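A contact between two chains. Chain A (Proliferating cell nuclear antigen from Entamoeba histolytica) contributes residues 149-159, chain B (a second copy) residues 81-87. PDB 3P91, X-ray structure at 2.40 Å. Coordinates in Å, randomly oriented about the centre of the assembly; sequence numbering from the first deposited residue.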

ATOM      1  N   LEU A 149      16.543  -6.528  10.841  1.00 24.91           N
ATOM      2  CA  LEU A 149      16.032  -5.435  10.037  1.00 23.96           C
ATOM      3  C   LEU A 149      14.925  -4.701  10.787  1.00 25.74           C
ATOM      4  O   LEU A 149      14.885  -3.468  10.826  1.00 25.32           O
ATOM      5  CB  LEU A 149      15.511  -5.962   8.705  1.00 24.76           C
ATOM      6  CG  LEU A 149      14.813  -4.936   7.820  1.00 21.39           C
ATOM      7  CD1 LEU A 149      15.689  -3.711   7.624  1.00 20.74           C
ATOM      8  CD2 LEU A 149      14.450  -5.574   6.502  1.00 20.05           C
ATOM      9  N   LYS A 150      14.024  -5.464  11.385  1.00 25.85           N
ATOM     10  CA  LYS A 150      12.923  -4.873  12.130  1.00 25.98           C
ATOM     11  C   LYS A 150      13.473  -3.873  13.124  1.00 26.49           C
ATOM     12  O   LYS A 150      12.953  -2.766  13.280  1.00 24.76           O
ATOM     13  CB  LYS A 150      12.158  -5.958  12.879  1.00 26.86           C
ATOM     14  CG  LYS A 150      11.059  -5.426  13.755  1.00 28.83           C
ATOM     15  CD  LYS A 150      10.508  -6.520  14.648  1.00 35.92           C
ATOM     16  CE  LYS A 150       9.127  -6.151  15.170  1.00 42.41           C
ATOM     17  NZ  LYS A 150       9.080  -4.760  15.707  1.00 40.27           N
ATOM     18  N   ILE A 151      14.547  -4.282  13.787  1.00 26.40           N
ATOM     19  CA  ILE A 151      15.134  -3.485  14.836  1.00 24.37           C
ATOM     20  C   ILE A 151      15.706  -2.200  14.279  1.00 23.91           C
ATOM     21  O   ILE A 151      15.435  -1.127  14.798  1.00 26.29           O
ATOM     22  CB  ILE A 151      16.217  -4.260  15.564  1.00 24.97           C
ATOM     23  CG1 ILE A 151      15.602  -5.482  16.246  1.00 26.12           C
ATOM     24  CG2 ILE A 151      16.910  -3.368  16.577  1.00 24.19           C
ATOM     25  CD1 ILE A 151      16.598  -6.315  17.020  1.00 24.03           C
ATOM     26  N   THR A 152      16.493  -2.302  13.218  1.00 25.04           N
ATOM     27  CA  THR A 152      17.027  -1.103  12.588  1.00 24.32           C
ATOM     28  C   THR A 152      15.879  -0.155  12.245  1.00 25.05           C
ATOM     29  O   THR A 152      15.999   1.063  12.379  1.00 25.03           O
ATOM     30  CB  THR A 152      17.905  -1.421  11.338  1.00 23.53           C
ATOM     31  OG1 THR A 152      17.135  -2.117  10.352  1.00 25.45           O
ATOM     32  CG2 THR A 152      19.079  -2.281  11.723  1.00 21.80           C
ATOM     33  N   LYS A 153      14.749  -0.732  11.843  1.00 26.95           N
ATOM     34  CA  LYS A 153      13.600   0.050  11.400  1.00 24.87           C
ATOM     35  C   LYS A 153      12.973   0.816  12.545  1.00 24.49           C
ATOM     36  O   LYS A 153      12.705   2.013  12.433  1.00 25.69           O
ATOM     37  CB  LYS A 153      12.556  -0.855  10.755  1.00 25.73           C
ATOM     38  N   ASP A 154      12.727   0.127  13.649  1.00 24.65           N
ATOM     39  CA  ASP A 154      12.151   0.789  14.806  1.00 23.25           C
ATOM     40  C   ASP A 154      13.100   1.867  15.287  1.00 23.84           C
ATOM     41  O   ASP A 154      12.685   2.975  15.598  1.00 25.37           O
ATOM     42  CB  ASP A 154      11.904  -0.208  15.925  1.00 26.56           C
ATOM     43  CG  ASP A 154      10.877  -1.255  15.557  1.00 30.77           C
ATOM     44  OD1 ASP A 154      10.954  -2.373  16.113  1.00 34.29           O
ATOM     45  OD2 ASP A 154       9.992  -0.964  14.721  1.00 30.30           O
ATOM     46  N   PHE A 155      14.383   1.531  15.330  1.00 23.98           N
ATOM     47  CA  PHE A 155      15.416   2.463  15.771  1.00 24.50           C
ATOM     48  C   PHE A 155      15.503   3.741  14.943  1.00 24.17           C
ATOM     49  O   PHE A 155      15.713   4.815  15.491  1.00 25.40           O
ATOM     50  CB  PHE A 155      16.777   1.759  15.834  1.00 23.95           C
ATOM     51  CG  PHE A 155      17.041   1.085  17.149  1.00 24.52           C
ATOM     52  CD1 PHE A 155      16.069   0.298  17.745  1.00 23.66           C
ATOM     53  CD2 PHE A 155      18.254   1.245  17.797  1.00 25.87           C
ATOM     54  CE1 PHE A 155      16.303  -0.316  18.964  1.00 24.36           C
ATOM     55  CE2 PHE A 155      18.494   0.632  19.016  1.00 25.74           C
ATOM     56  CZ  PHE A 155      17.517  -0.154  19.598  1.00 23.81           C
ATOM     57  N   SER A 156      15.343   3.622  13.628  1.00 25.41           N
ATOM     58  CA  SER A 156      15.358   4.789  12.746  1.00 26.21           C
ATOM     59  C   SER A 156      14.212   5.735  13.078  1.00 27.58           C
ATOM     60  O   SER A 156      14.355   6.956  13.007  1.00 30.23           O
ATOM     61  CB  SER A 156      15.249   4.362  11.284  1.00 26.17           C
ATOM     62  OG  SER A 156      16.235   3.400  10.960  1.00 27.95           O
ATOM     63  N   ALA A 157      13.074   5.155  13.438  1.00 23.82           N
ATOM     64  CA  ALA A 157      11.896   5.927  13.789  1.00 25.42           C
ATOM     65  C   ALA A 157      12.020   6.583  15.157  1.00 27.36           C
ATOM     66  O   ALA A 157      11.548   7.700  15.357  1.00 32.59           O
ATOM     67  CB  ALA A 157      10.660   5.041  13.749  1.00 26.27           C
ATOM     68  N   LEU A 158      12.655   5.886  16.091  1.00 25.63           N
ATOM     69  CA  LEU A 158      12.678   6.313  17.483  1.00 23.06           C
ATOM     70  C   LEU A 158      14.024   6.878  17.924  1.00 28.29           C
ATOM     71  O   LEU A 158      14.135   7.462  19.004  1.00 29.70           O
ATOM     72  CB  LEU A 158      12.321   5.132  18.374  1.00 21.32           C
ATOM     73  CG  LEU A 158      10.971   4.473  18.121  1.00 24.40           C
ATOM     74  CD1 LEU A 158      10.900   3.126  18.808  1.00 22.31           C
ATOM     75  CD2 LEU A 158       9.826   5.379  18.572  1.00 25.52           C
ATOM     76  N   GLY A 159      15.049   6.698  17.101  1.00 25.86           N
ATOM     77  CA  GLY A 159      16.386   7.095  17.489  1.00 28.32           C
ATOM     78  C   GLY A 159      16.864   8.376  16.844  1.00 30.84           C
ATOM     79  O   GLY A 159      16.114   9.046  16.136  1.00 33.13           O
TER
ATOM     80  N   SER B  81       2.268   6.215  20.169  1.00 27.73           N
ATOM     81  CA  SER B  81       1.862   5.274  19.131  1.00 28.54           C
ATOM     82  C   SER B  81       3.082   4.784  18.357  1.00 27.71           C
ATOM     83  O   SER B  81       3.202   3.595  18.058  1.00 27.01           O
ATOM     84  CB  SER B  81       0.818   5.888  18.196  1.00 31.19           C
ATOM     85  OG  SER B  81       1.425   6.553  17.105  1.00 35.86           O
ATOM     86  N   LYS B  82       3.996   5.699  18.050  1.00 27.72           N
ATOM     87  CA  LYS B  82       5.274   5.321  17.442  1.00 30.07           C
ATOM     88  C   LYS B  82       6.010   4.235  18.241  1.00 27.19           C
ATOM     89  O   LYS B  82       6.586   3.312  17.673  1.00 28.67           O
ATOM     90  CB  LYS B  82       6.169   6.550  17.245  1.00 32.18           C
ATOM     91  CG  LYS B  82       5.624   7.538  16.220  1.00 33.83           C
ATOM     92  CD  LYS B  82       6.594   8.669  15.926  1.00 36.04           C
ATOM     93  CE  LYS B  82       7.786   8.182  15.135  1.00 37.51           C
ATOM     94  NZ  LYS B  82       8.704   9.298  14.775  1.00 43.09           N
ATOM     95  N   ILE B  83       5.980   4.341  19.561  1.00 26.72           N
ATOM     96  CA  ILE B  83       6.558   3.307  20.406  1.00 27.11           C
ATOM     97  C   ILE B  83       5.756   2.008  20.348  1.00 27.78           C
ATOM     98  O   ILE B  83       6.322   0.924  20.210  1.00 28.27           O
ATOM     99  CB  ILE B  83       6.653   3.768  21.864  1.00 22.94           C
ATOM    100  CG1 ILE B  83       7.458   5.061  21.959  1.00 23.61           C
ATOM    101  CG2 ILE B  83       7.275   2.692  22.712  1.00 24.49           C
ATOM    102  CD1 ILE B  83       7.606   5.588  23.373  1.00 24.87           C
ATOM    103  N   LEU B  84       4.434   2.128  20.455  1.00 29.95           N
ATOM    104  CA  LEU B  84       3.541   0.971  20.482  1.00 27.89           C
ATOM    105  C   LEU B  84       3.503   0.216  19.160  1.00 28.25           C
ATOM    106  O   LEU B  84       3.318  -0.998  19.131  1.00 28.51           O
ATOM    107  CB  LEU B  84       2.132   1.408  20.863  1.00 27.35           C
ATOM    108  CG  LEU B  84       2.018   1.931  22.284  1.00 25.16           C
ATOM    109  CD1 LEU B  84       0.566   2.006  22.677  1.00 22.66           C
ATOM    110  CD2 LEU B  84       2.786   1.007  23.207  1.00 24.46           C
ATOM    111  N   LYS B  85       3.665   0.945  18.065  1.00 29.51           N
ATOM    112  CA  LYS B  85       3.709   0.326  16.746  1.00 31.43           C
ATOM    113  C   LYS B  85       4.909  -0.621  16.600  1.00 32.25           C
ATOM    114  O   LYS B  85       4.922  -1.489  15.727  1.00 35.65           O
ATOM    115  CB  LYS B  85       3.736   1.400  15.655  1.00 32.38           C
ATOM    116  N   ALA B  86       5.907  -0.459  17.462  1.00 29.50           N
ATOM    117  CA  ALA B  86       7.088  -1.311  17.422  1.00 30.40           C
ATOM    118  C   ALA B  86       6.858  -2.647  18.113  1.00 30.46           C
ATOM    119  O   ALA B  86       7.687  -3.549  18.026  1.00 31.66           O
ATOM    120  CB  ALA B  86       8.278  -0.598  18.043  1.00 28.44           C
ATOM    121  N   LEU B  87       5.731  -2.773  18.797  1.00 30.23           N
ATOM    122  CA  LEU B  87       5.473  -3.957  19.601  1.00 32.28           C
ATOM    123  C   LEU B  87       4.571  -4.926  18.861  1.00 36.07           C
ATOM    124  O   LEU B  87       3.913  -4.550  17.896  1.00 40.38           O
ATOM    125  CB  LEU B  87       4.834  -3.560  20.929  1.00 34.06           C
ATOM    126  CG  LEU B  87       5.736  -2.895  21.972  1.00 33.79           C
ATOM    127  CD1 LEU B  87       6.687  -1.885  21.359  1.00 31.30           C
ATOM    128  CD2 LEU B  87       4.898  -2.241  23.042  1.00 29.38           C
TER

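Contacts between subunits often place a helix flank against the end of a neighbouring helix, where backbone carbonyls run out of intrahelical partners and become available to side chains from the other chain. The contact between two copies of the Entamoeba histolytica proliferating cell nuclear antigen illustrates the principle on a small scale, with 284 Å² buried between the two stretches, both sides summed. Chain A contributes a helix that runs through Leu A158, and chain B contributes the last part of a helix and the type I turn from Leu B84 to Leu B87.

The polar interactions consist of two lysines, one from each chain, each reaching a backbone carbonyl of the other. Lys A150 extends its side chain with the first three torsions trans and the last at -48°, and its NZ donates a hydrogen bond to Ala B86 O at 3.0 Å. The acceptor lies within the turn, on a residue that has already left the helix. The reciprocal bond is weak: Lys B82 NZ approaches Ala A157 O at 3.3 Å, near the end of the chain A helix. Here chi3 of Lys B82 is p, a bend between trans chi2 and chi4; chi1 is m. In both cases the charged group is matched to the partial negative charge of a peptide oxygen, and no acidic side chain of the partner stretch is involved.

Charge pairing occurs instead within chain A. Lys A150 NZ forms a salt bridge with Asp A154 OD1 at 3.1 Å, four residues and about one helical turn further along. The same ammonium group thus serves two acceptors, one in its own helix and one across the boundary. The intrachain and interchain bonds therefore share one nitrogen.

The remaining contacts are close packing. The CA-to-CB bond of Asp A154 points toward chain B, and its CG lies 3.7 Å from Ala B86 CB; the CA atoms of these two residues are 6.1 Å apart, the closer of the two nearest backbone pairings, the other being Leu A158 with Ile B83 at 7.4 Å between CA atoms. Ala B86 therefore meets chain A through both its carbonyl and its methyl group.

Further along, Leu A158 has the largest covered area of any residue in the contact, 65 Å². Its CA-to-CB bond points sideways, but the m, t rotamer brings the end of the side chain nearer to chain B. Its CD2 lies 3.9 Å from Lys B82 O and 4.1 Å from Lys B82 CB, and also 4.1 Å from Ile B83 CG1, an apolar side-chain contact. Ile B83 takes part although its own CA-to-CB bond points away, and its backbone N is likewise 4.1 Å from Leu A158 CD2. One leucine methyl thus packs against backbone and side chain alike, while the aliphatic part of Lys B82 adds apolar surface beside its polar tip.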